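Local coordinates for protease Do-like 2, chloroplastic (Arabidopsis thaliana, PDB 4FLN), which is a chloroplast serine protease that performs the primary cleavage of photodamaged D1 protein of photosystem II, at residues 379-384 with 416-421; 64-69 with 370-375; 143-148 with 314-319. One frame throughout, in Å; residues are numbered along the deposited sequence.

Interaction 1 of 3, residues 379-384 with 416-421; sequences VFTPLS and IVILSQ
The phenyl ring of F380 is the flat group of this contact, and it turns an edge, near its own plane, to the carbonyl oxygen of I418, with F380 CD1 3.6 Å from I418 O. L419 CB comes in obliquely at F380 CE1, 3.8 Å away, and V417 CG1 packs against F380 CB. Chi1 of -62° sets CG anti to the carbonyl carbon, so the ring slants back toward V379 and across toward L419, and meets the ring of F467 with planes about 35° apart. An alanine in place of F380 would remove the ring that meets L419 and F467, and would probably loosen the packing on this face, where P382 and V417 also lie. The two strands, 378-382 and 417-422, are antiparallel neighbours in the curled sheet of the second PDZ domain. T381 and I418 form the hydrogen-bonded pair: T381 N donates to I418 O, and I418 N reaches T381 O at 2.8 Å, nearly straight at 171°. Beyond them the regular pairing is interrupted by a classic beta bulge. S420, with helix-like backbone torsions, and the extended Q421 both stand opposite V379; S420 N donates to V379 O at 3.0 Å, while V379 N donates to Q421 O at 3.1 Å. The S420 hydroxyl adds a weak bond to V379 O. On the sheet face opposite F380, I418 lies alongside T381, and both side chains touch L387 of helix 385-391. L383 crosses I418 at about a right angle, with L383 CG 3.9 Å from I418 CG2, and reaches L400 and A404 of helix 398-406. At the strand end L383 N bonds to I416 O at 2.9 Å, and a water spans L383 O and I416 N.

Interaction 2 of 3, residues 64-69 with 370-375; sequences LPWQKQ and PSYIIV
A loop between the first two strands of the N-terminal beta-barrel of the chymotrypsin-like protease domain, the position of loop LA in HtrA proteases, here rests on the second PDZ domain, against segment 370-375, which includes strand 373-375. The aromatic part is a T-shaped (edge-to-face) pair: the six-membered ring of W66 points its edge at one face of Y372, with centroids 5.4 Å apart and planes at 63°. W66 CE3 makes the approach, 3.6 Å from Y372 CE1 and displaced toward the rim of the tyrosine ring. Both side chains have CG in the crowded position between backbone N and carbonyl carbon, and they cross at about a right angle. L64 CB lies over one face of the W66 indole, from within its own loop.

Apolar packing extends the contact on the proline side. P65 CB sits 3.5 Å from P370 CG, and P65 CG lies 3.6 Å from Y372 CB, so P65 touches both residues with neighbouring ring atoms, and also packs on T381. Further along, I374 CD1 approaches W66 CZ3, a looser touch at 4.1 Å, and both of these side chains also meet I495.

The polar groups of Y372 are bonded outside the two segments. Y372 OH is hydrogen-bonded to S497 O and Y372 N to S500 OG, which probably helps hold the ring that W66 meets. That same hydroxyl oxygen, Y372 OH, lies 3.3 Å from W66 CB.

Interaction 3 of 3, residues 143-148 with 314-319; sequences GHLPRL and VPFRSS
Residues 143-148 belong to the connection between the two beta-barrels of the chymotrypsin-like protease fold, just ahead of strand 151-156, and here they receive R317 from a loop of the first PDZ domain. The side chain of R317 starts with CG in the crowded position between backbone N and carbonyl carbon, then bends at chi2 and chi3 to carry its guanidinium to the carbonyl of P146. R317 NH2 donates to P146 O at 2.9 Å, with an N-H...O angle of 163°. The oxygen lies nearly in the guanidinium plane, whereas the donor stands about 50° out of the carbonyl plane. R317 NH1 adds a weak bond to the same oxygen, P146 O, at 3.3 Å, so the two terminal nitrogens share one acceptor in this surface bridge between the protease domain and the first PDZ domain. The guanidinium is sandwiched: L145 CD2 rests over one face, offset toward the rim and 3.5 Å from R317 CZ, while on the opposite face the guanidinium of R147 is stacked nearly flat, planes at 16° and centres 4.7 Å apart. R147 gets there with its chain extended from CG to NE. Two positive groups so close, R147 NH2 and R317 NE being 4.5 Å apart, would be expected to repel; E320, in a salt bridge with R317 NH1 and a long, weak ion pair with R147 NH1, probably offsets part of this. F316, the preceding residue, packs on the aliphatic part of the arginine, R317 CD lying 3.5 Å above one face of the F316 ring, and F316 CZ touches L145 CD2 at 3.9 Å.

Overall arrangement
Interactions 1 and 2 meet at the second PDZ domain, their centres 10 Å apart: strands 373-375 and 378-382 follow one another in the chain and lie side by side in the same sheet, with F380 N 2.9 Å from I373 O in a probable hydrogen bond. Interaction 2 brings the protease domain against this sheet. Interaction 3 brings the same protease domain against the first PDZ domain, on the other side of the chain's centre; its centre is about 46 Å from that of interaction 1 and 47 Å from that of interaction 2. All three lie away from the probable charge relay residues H91, D122 and S200.

Interaction 1 of 3, residues 379-384 with 416-421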
loop_
_atom_site.group_PDB
_atom_site.type_symbol
_atom_site.label_atom_id
_atom_site.label_comp_id
_atom_site.label_asym_id
_atom_site.label_seq_id
_atom_site.Cartn_x
_atom_site.Cartn_y
_atom_site.Cartn_z
ATOM N N VAL B 379 33.669 -9.451 -14.608
ATOM C CA VAL B 379 33.961 -8.725 -13.385
ATOM C C VAL B 379 33.748 -9.601 -12.157
ATOM O O VAL B 379 32.635 -10.081 -11.907
ATOM C CB VAL B 379 33.105 -7.448 -13.294
ATOM C CG1 VAL B 379 33.163 -6.859 -11.910
ATOM C CG2 VAL B 379 33.570 -6.438 -14.326
ATOM N N PHE B 380 34.826 -9.807 -11.404
ATOM C CA PHE B 380 34.800 -10.641 -10.201
ATOM C C PHE B 380 34.946 -9.839 -8.889
ATOM O O PHE B 380 35.780 -8.943 -8.789
ATOM C CB PHE B 380 35.910 -11.698 -10.273
ATOM C CG PHE B 380 35.772 -12.660 -11.420
ATOM C CD1 PHE B 380 34.813 -13.656 -11.396
ATOM C CD2 PHE B 380 36.626 -12.594 -12.503
ATOM C CE1 PHE B 380 34.694 -14.553 -12.434
ATOM C CE2 PHE B 380 36.510 -13.487 -13.550
ATOM C CZ PHE B 380 35.539 -14.467 -13.514
ATOM N N THR B 381 34.122 -10.158 -7.895
ATOM C CA THR B 381 34.339 -9.693 -6.522
ATOM C C THR B 381 34.005 -10.792 -5.524
ATOM O O THR B 381 33.292 -11.749 -5.857
ATOM C CB THR B 381 33.467 -8.487 -6.138
ATOM O OG1 THR B 381 32.169 -8.639 -6.719
ATOM C CG2 THR B 381 34.080 -7.200 -6.596
ATOM N N PRO B 382 34.509 -10.654 -4.286
ATOM C CA PRO B 382 34.085 -11.565 -3.223
ATOM C C PRO B 382 32.647 -11.248 -2.813
ATOM O O PRO B 382 32.229 -10.090 -2.816
ATOM C CB PRO B 382 35.063 -11.259 -2.086
ATOM C CG PRO B 382 36.192 -10.527 -2.724
ATOM C CD PRO B 382 35.561 -9.740 -3.823
ATOM N N LEU B 383 31.885 -12.287 -2.506
ATOM C CA LEU B 383 30.532 -12.116 -2.026
ATOM C C LEU B 383 30.640 -11.544 -0.620
ATOM O O LEU B 383 31.452 -12.000 0.190
ATOM C CB LEU B 383 29.824 -13.473 -1.998
ATOM C CG LEU B 383 28.320 -13.635 -2.247
ATOM C CD1 LEU B 383 27.766 -14.627 -1.251
ATOM C CD2 LEU B 383 27.562 -12.332 -2.177
ATOM N N SER B 384 29.839 -10.527 -0.338
ATOM C CA SER B 384 29.809 -9.937 0.991
ATOM C C SER B 384 28.380 -9.544 1.334
ATOM O O SER B 384 27.531 -9.442 0.458
ATOM C CB SER B 384 30.741 -8.722 1.073
ATOM O OG SER B 384 30.244 -7.625 0.324
ATOM N N ILE B 416 33.964 -16.702 -1.218
ATOM C CA ILE B 416 33.145 -17.092 -2.339
ATOM C C ILE B 416 33.402 -15.995 -3.354
ATOM O O ILE B 416 33.168 -14.813 -3.083
ATOM C CB ILE B 416 31.642 -17.125 -1.970
ATOM C CG1 ILE B 416 31.383 -18.125 -0.847
ATOM C CG2 ILE B 416 30.800 -17.492 -3.169
ATOM C CD1 ILE B 416 29.964 -18.096 -0.338
ATOM N N VAL B 417 33.935 -16.377 -4.506
ATOM C CA VAL B 417 34.183 -15.412 -5.553
ATOM C C VAL B 417 33.016 -15.459 -6.518
ATOM O O VAL B 417 32.616 -16.533 -6.977
ATOM C CB VAL B 417 35.474 -15.717 -6.309
ATOM C CG1 VAL B 417 35.763 -14.601 -7.314
ATOM C CG2 VAL B 417 36.621 -15.884 -5.336
ATOM N N ILE B 418 32.451 -14.297 -6.808
ATOM C CA ILE B 418 31.348 -14.262 -7.737
ATOM C C ILE B 418 31.674 -13.436 -8.964
ATOM O O ILE B 418 32.489 -12.517 -8.931
ATOM C CB ILE B 418 30.063 -13.719 -7.101
ATOM C CG1 ILE B 418 30.209 -12.227 -6.820
ATOM C CG2 ILE B 418 29.722 -14.489 -5.838
ATOM C CD1 ILE B 418 28.899 -11.482 -6.882
ATOM N N LEU B 419 31.025 -13.800 -10.054
ATOM C CA LEU B 419 31.015 -13.005 -11.248
ATOM C C LEU B 419 29.759 -12.163 -11.133
ATOM O O LEU B 419 28.651 -12.686 -11.231
ATOM C CB LEU B 419 30.893 -13.956 -12.426
ATOM C CG LEU B 419 30.542 -13.360 -13.775
ATOM C CD1 LEU B 419 31.507 -12.246 -14.077
ATOM C CD2 LEU B 419 30.629 -14.441 -14.807
ATOM N N SER B 420 29.918 -10.863 -10.915
ATOM C CA SER B 420 28.747 -9.993 -10.742
ATOM C C SER B 420 28.080 -9.616 -12.072
ATOM O O SER B 420 26.899 -9.896 -12.273
ATOM C CB SER B 420 29.047 -8.765 -9.870
ATOM O OG SER B 420 30.341 -8.250 -10.110
ATOM N N GLN B 421 28.823 -8.959 -12.958
ATOM C CA GLN B 421 28.332 -8.667 -14.303
ATOM C C GLN B 421 29.399 -8.984 -15.356
ATOM O O GLN B 421 30.574 -9.163 -15.032
ATOM C CB GLN B 421 27.903 -7.195 -14.408
ATOM C CG GLN B 421 29.068 -6.209 -14.428
ATOM C CD GLN B 421 28.673 -4.806 -14.010
ATOM O OE1 GLN B 421 28.829 -4.439 -12.846
ATOM N NE2 GLN B 421 28.171 -4.009 -14.956
HETATM O O HOH W 1 32.921 -14.509 0.558
#

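Interaction 2 of 3, residues 64-69 with 370-375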
loop_
_atom_site.group_PDB
_atom_site.type_symbol
_atom_site.label_atom_id
_atom_site.label_comp_id
_atom_site.label_asym_id
_atom_site.label_seq_id
_atom_site.Cartn_x
_atom_site.Cartn_y
_atom_site.Cartn_z
ATOM N N LEU B 64 29.422 -1.862 -8.016
ATOM C CA LEU B 64 30.487 -1.425 -8.913
ATOM C C LEU B 64 31.704 -1.008 -8.074
ATOM O O LEU B 64 31.821 0.161 -7.702
ATOM C CB LEU B 64 30.009 -0.236 -9.753
ATOM C CG LEU B 64 28.605 -0.285 -10.372
ATOM C CD1 LEU B 64 28.082 1.125 -10.639
ATOM C CD2 LEU B 64 28.580 -1.123 -11.643
ATOM N N PRO B 65 32.601 -1.959 -7.744
ATOM C CA PRO B 65 33.586 -1.524 -6.746
ATOM C C PRO B 65 34.878 -0.887 -7.269
ATOM O O PRO B 65 35.918 -1.078 -6.638
ATOM C CB PRO B 65 33.960 -2.847 -6.086
ATOM C CG PRO B 65 33.872 -3.840 -7.216
ATOM C CD PRO B 65 32.724 -3.389 -8.074
ATOM N N TRP B 66 34.804 -0.098 -8.336
ATOM C CA TRP B 66 35.863 0.835 -8.713
ATOM C C TRP B 66 35.383 2.220 -8.321
ATOM O O TRP B 66 36.069 3.213 -8.532
ATOM C CB TRP B 66 36.167 0.759 -10.209
ATOM C CG TRP B 66 34.932 0.616 -11.018
ATOM C CD1 TRP B 66 34.147 1.620 -11.493
ATOM C CD2 TRP B 66 34.309 -0.609 -11.421
ATOM N NE1 TRP B 66 33.078 1.099 -12.179
ATOM C CE2 TRP B 66 33.153 -0.269 -12.147
ATOM C CE3 TRP B 66 34.620 -1.961 -11.241
ATOM C CZ2 TRP B 66 32.304 -1.230 -12.693
ATOM C CZ3 TRP B 66 33.782 -2.910 -11.784
ATOM C CH2 TRP B 66 32.635 -2.541 -12.502
ATOM N N GLN B 67 34.170 2.259 -7.775
ATOM C CA GLN B 67 33.460 3.501 -7.485
ATOM C C GLN B 67 33.097 3.609 -6.010
ATOM O O GLN B 67 33.105 2.623 -5.261
ATOM C CB GLN B 67 32.157 3.593 -8.287
ATOM C CG GLN B 67 32.287 4.038 -9.731
ATOM C CD GLN B 67 30.929 4.261 -10.395
ATOM O OE1 GLN B 67 29.892 4.317 -9.725
ATOM N NE2 GLN B 67 30.934 4.390 -11.720
ATOM N N LYS B 68 32.763 4.823 -5.604
ATOM C CA LYS B 68 32.292 5.056 -4.262
ATOM C C LYS B 68 30.835 5.532 -4.271
ATOM O O LYS B 68 30.351 6.050 -5.274
ATOM C CB LYS B 68 33.233 6.027 -3.548
ATOM C CG LYS B 68 34.613 5.408 -3.303
ATOM C CD LYS B 68 35.471 6.223 -2.350
ATOM C CE LYS B 68 36.563 5.364 -1.731
ATOM N NZ LYS B 68 35.997 4.292 -0.857
ATOM N N GLN B 69 30.129 5.313 -3.168
ATOM C CA GLN B 69 28.768 5.812 -3.038
ATOM C C GLN B 69 28.768 7.324 -2.845
ATOM O O GLN B 69 29.822 7.956 -2.773
ATOM C CB GLN B 69 28.068 5.141 -1.863
ATOM C CG GLN B 69 27.890 3.648 -2.034
ATOM C CD GLN B 69 26.941 3.065 -1.015
ATOM O OE1 GLN B 69 26.713 3.654 0.046
ATOM N NE2 GLN B 69 26.367 1.909 -1.334
ATOM N N PRO B 370 36.435 -2.893 -1.465
ATOM C CA PRO B 370 36.304 -4.317 -1.788
ATOM C C PRO B 370 37.132 -4.681 -3.007
ATOM O O PRO B 370 37.278 -3.882 -3.931
ATOM C CB PRO B 370 34.818 -4.469 -2.095
ATOM C CG PRO B 370 34.406 -3.143 -2.582
ATOM C CD PRO B 370 35.238 -2.129 -1.853
ATOM N N SER B 371 37.682 -5.885 -2.992
ATOM C CA SER B 371 38.562 -6.336 -4.051
ATOM C C SER B 371 37.778 -6.604 -5.322
ATOM O O SER B 371 36.602 -6.978 -5.279
ATOM C CB SER B 371 39.265 -7.615 -3.621
ATOM O OG SER B 371 39.752 -7.481 -2.302
ATOM N N TYR B 372 38.428 -6.386 -6.458
ATOM C CA TYR B 372 37.850 -6.767 -7.733
ATOM C C TYR B 372 38.915 -7.024 -8.786
ATOM O O TYR B 372 39.993 -6.438 -8.744
ATOM C CB TYR B 372 36.819 -5.736 -8.207
ATOM C CG TYR B 372 37.380 -4.480 -8.824
ATOM C CD1 TYR B 372 37.495 -4.357 -10.204
ATOM C CD2 TYR B 372 37.767 -3.405 -8.033
ATOM C CE1 TYR B 372 37.995 -3.205 -10.780
ATOM C CE2 TYR B 372 38.266 -2.246 -8.600
ATOM C CZ TYR B 372 38.378 -2.151 -9.974
ATOM O OH TYR B 372 38.877 -1.005 -10.548
ATOM N N ILE B 373 38.611 -7.926 -9.710
ATOM C CA ILE B 373 39.469 -8.180 -10.858
ATOM C C ILE B 373 38.598 -8.420 -12.093
ATOM O O ILE B 373 37.542 -9.052 -12.003
ATOM C CB ILE B 373 40.451 -9.353 -10.591
ATOM C CG1 ILE B 373 41.360 -9.586 -11.795
ATOM C CG2 ILE B 373 39.703 -10.620 -10.223
ATOM C CD1 ILE B 373 42.473 -10.585 -11.528
ATOM N N ILE B 374 39.023 -7.884 -13.233
ATOM C CA ILE B 374 38.255 -7.991 -14.470
ATOM C C ILE B 374 39.058 -8.678 -15.569
ATOM O O ILE B 374 40.153 -8.245 -15.916
ATOM C CB ILE B 374 37.815 -6.604 -14.970
ATOM C CG1 ILE B 374 37.188 -5.802 -13.832
ATOM C CG2 ILE B 374 36.823 -6.727 -16.116
ATOM C CD1 ILE B 374 36.659 -4.449 -14.259
ATOM N N VAL B 375 38.516 -9.765 -16.103
ATOM C CA VAL B 375 39.159 -10.482 -17.198
ATOM C C VAL B 375 38.202 -10.599 -18.371
ATOM O O VAL B 375 37.102 -11.125 -18.229
ATOM C CB VAL B 375 39.572 -11.910 -16.794
ATOM C CG1 VAL B 375 40.701 -12.387 -17.686
ATOM C CG2 VAL B 375 39.987 -11.959 -15.339
#

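Interaction 3 of 3, residues 143-148 with 314-319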
loop_
_atom_site.group_PDB
_atom_site.type_symbol
_atom_site.label_atom_id
_atom_site.label_comp_id
_atom_site.label_asym_id
_atom_site.label_seq_id
_atom_site.Cartn_x
_atom_site.Cartn_y
_atom_site.Cartn_z
ATOM N N GLY B 143 31.043 3.729 35.386
ATOM C CA GLY B 143 30.387 3.022 36.470
ATOM C C GLY B 143 30.383 1.516 36.290
ATOM O O GLY B 143 30.737 1.002 35.235
ATOM N N HIS B 144 29.997 0.794 37.336
ATOM C CA HIS B 144 29.852 -0.650 37.228
ATOM C C HIS B 144 28.491 -0.970 36.599
ATOM O O HIS B 144 27.685 -0.073 36.361
ATOM C CB HIS B 144 30.006 -1.316 38.609
ATOM N N LEU B 145 28.229 -2.246 36.350
ATOM C CA LEU B 145 27.001 -2.658 35.684
ATOM C C LEU B 145 25.772 -2.520 36.597
ATOM O O LEU B 145 25.751 -3.044 37.713
ATOM C CB LEU B 145 27.152 -4.094 35.178
ATOM C CG LEU B 145 26.041 -4.704 34.330
ATOM C CD1 LEU B 145 26.330 -4.511 32.855
ATOM C CD2 LEU B 145 25.906 -6.176 34.660
ATOM N N PRO B 146 24.734 -1.820 36.112
ATOM C CA PRO B 146 23.496 -1.500 36.835
ATOM C C PRO B 146 22.646 -2.720 37.166
ATOM O O PRO B 146 22.913 -3.816 36.675
ATOM C CB PRO B 146 22.738 -0.605 35.850
ATOM C CG PRO B 146 23.262 -0.987 34.527
ATOM C CD PRO B 146 24.705 -1.294 34.736
ATOM N N ARG B 147 21.645 -2.521 38.018
ATOM C CA ARG B 147 20.661 -3.554 38.291
ATOM C C ARG B 147 19.338 -3.143 37.660
ATOM O O ARG B 147 19.095 -1.961 37.419
ATOM C CB ARG B 147 20.514 -3.798 39.796
ATOM C CG ARG B 147 21.815 -4.263 40.442
ATOM C CD ARG B 147 21.648 -4.851 41.843
ATOM N NE ARG B 147 22.792 -5.705 42.176
ATOM C CZ ARG B 147 22.826 -7.026 41.997
ATOM N NH1 ARG B 147 21.765 -7.663 41.510
ATOM N NH2 ARG B 147 23.917 -7.716 42.313
ATOM N N LEU B 148 18.507 -4.127 37.340
ATOM C CA LEU B 148 17.192 -3.841 36.796
ATOM C C LEU B 148 16.459 -2.825 37.659
ATOM O O LEU B 148 16.425 -2.938 38.884
ATOM C CB LEU B 148 16.359 -5.115 36.700
ATOM C CG LEU B 148 16.782 -6.168 35.675
ATOM C CD1 LEU B 148 15.753 -7.286 35.636
ATOM C CD2 LEU B 148 16.967 -5.558 34.284
ATOM N N VAL B 314 23.775 -19.890 32.848
ATOM C CA VAL B 314 24.981 -20.017 33.654
ATOM C C VAL B 314 24.967 -18.942 34.748
ATOM O O VAL B 314 24.491 -17.836 34.523
ATOM C CB VAL B 314 26.228 -19.823 32.763
ATOM C CG1 VAL B 314 26.924 -18.517 33.090
ATOM C CG2 VAL B 314 27.191 -21.003 32.888
ATOM N N PRO B 315 25.462 -19.274 35.950
ATOM C CA PRO B 315 25.520 -18.299 37.046
ATOM C C PRO B 315 26.173 -16.974 36.642
ATOM O O PRO B 315 27.220 -16.950 35.998
ATOM C CB PRO B 315 26.358 -19.017 38.120
ATOM C CG PRO B 315 26.903 -20.260 37.460
ATOM C CD PRO B 315 25.933 -20.599 36.379
ATOM N N PHE B 316 25.545 -15.874 37.031
ATOM C CA PHE B 316 25.950 -14.563 36.553
ATOM C C PHE B 316 26.301 -13.666 37.733
ATOM O O PHE B 316 27.470 -13.410 38.016
ATOM C CB PHE B 316 24.794 -13.967 35.740
ATOM C CG PHE B 316 25.055 -12.587 35.210
ATOM C CD1 PHE B 316 26.344 -12.099 35.099
ATOM C CD2 PHE B 316 23.997 -11.774 34.832
ATOM C CE1 PHE B 316 26.571 -10.827 34.615
ATOM C CE2 PHE B 316 24.216 -10.502 34.356
ATOM C CZ PHE B 316 25.503 -10.026 34.245
ATOM N N ARG B 317 25.268 -13.197 38.417
ATOM C CA ARG B 317 25.422 -12.436 39.647
ATOM C C ARG B 317 24.337 -12.940 40.595
ATOM O O ARG B 317 23.438 -13.674 40.176
ATOM C CB ARG B 317 25.350 -10.920 39.403
ATOM C CG ARG B 317 23.973 -10.389 39.012
ATOM C CD ARG B 317 24.024 -9.550 37.731
ATOM N NE ARG B 317 24.592 -8.216 37.924
ATOM C CZ ARG B 317 24.031 -7.097 37.474
ATOM N NH1 ARG B 317 22.887 -7.145 36.812
ATOM N NH2 ARG B 317 24.613 -5.927 37.684
ATOM N N SER B 318 24.394 -12.524 41.851
ATOM C CA SER B 318 23.836 -13.304 42.950
ATOM C C SER B 318 22.462 -13.948 42.699
ATOM O O SER B 318 22.284 -15.138 42.963
ATOM C CB SER B 318 23.783 -12.427 44.199
ATOM O OG SER B 318 24.322 -11.142 43.922
ATOM N N SER B 319 21.496 -13.178 42.208
ATOM C CA SER B 319 20.160 -13.723 41.948
ATOM C C SER B 319 19.930 -14.095 40.477
ATOM O O SER B 319 18.849 -14.560 40.103
ATOM C CB SER B 319 19.088 -12.734 42.415
ATOM O OG SER B 319 17.939 -13.410 42.899
#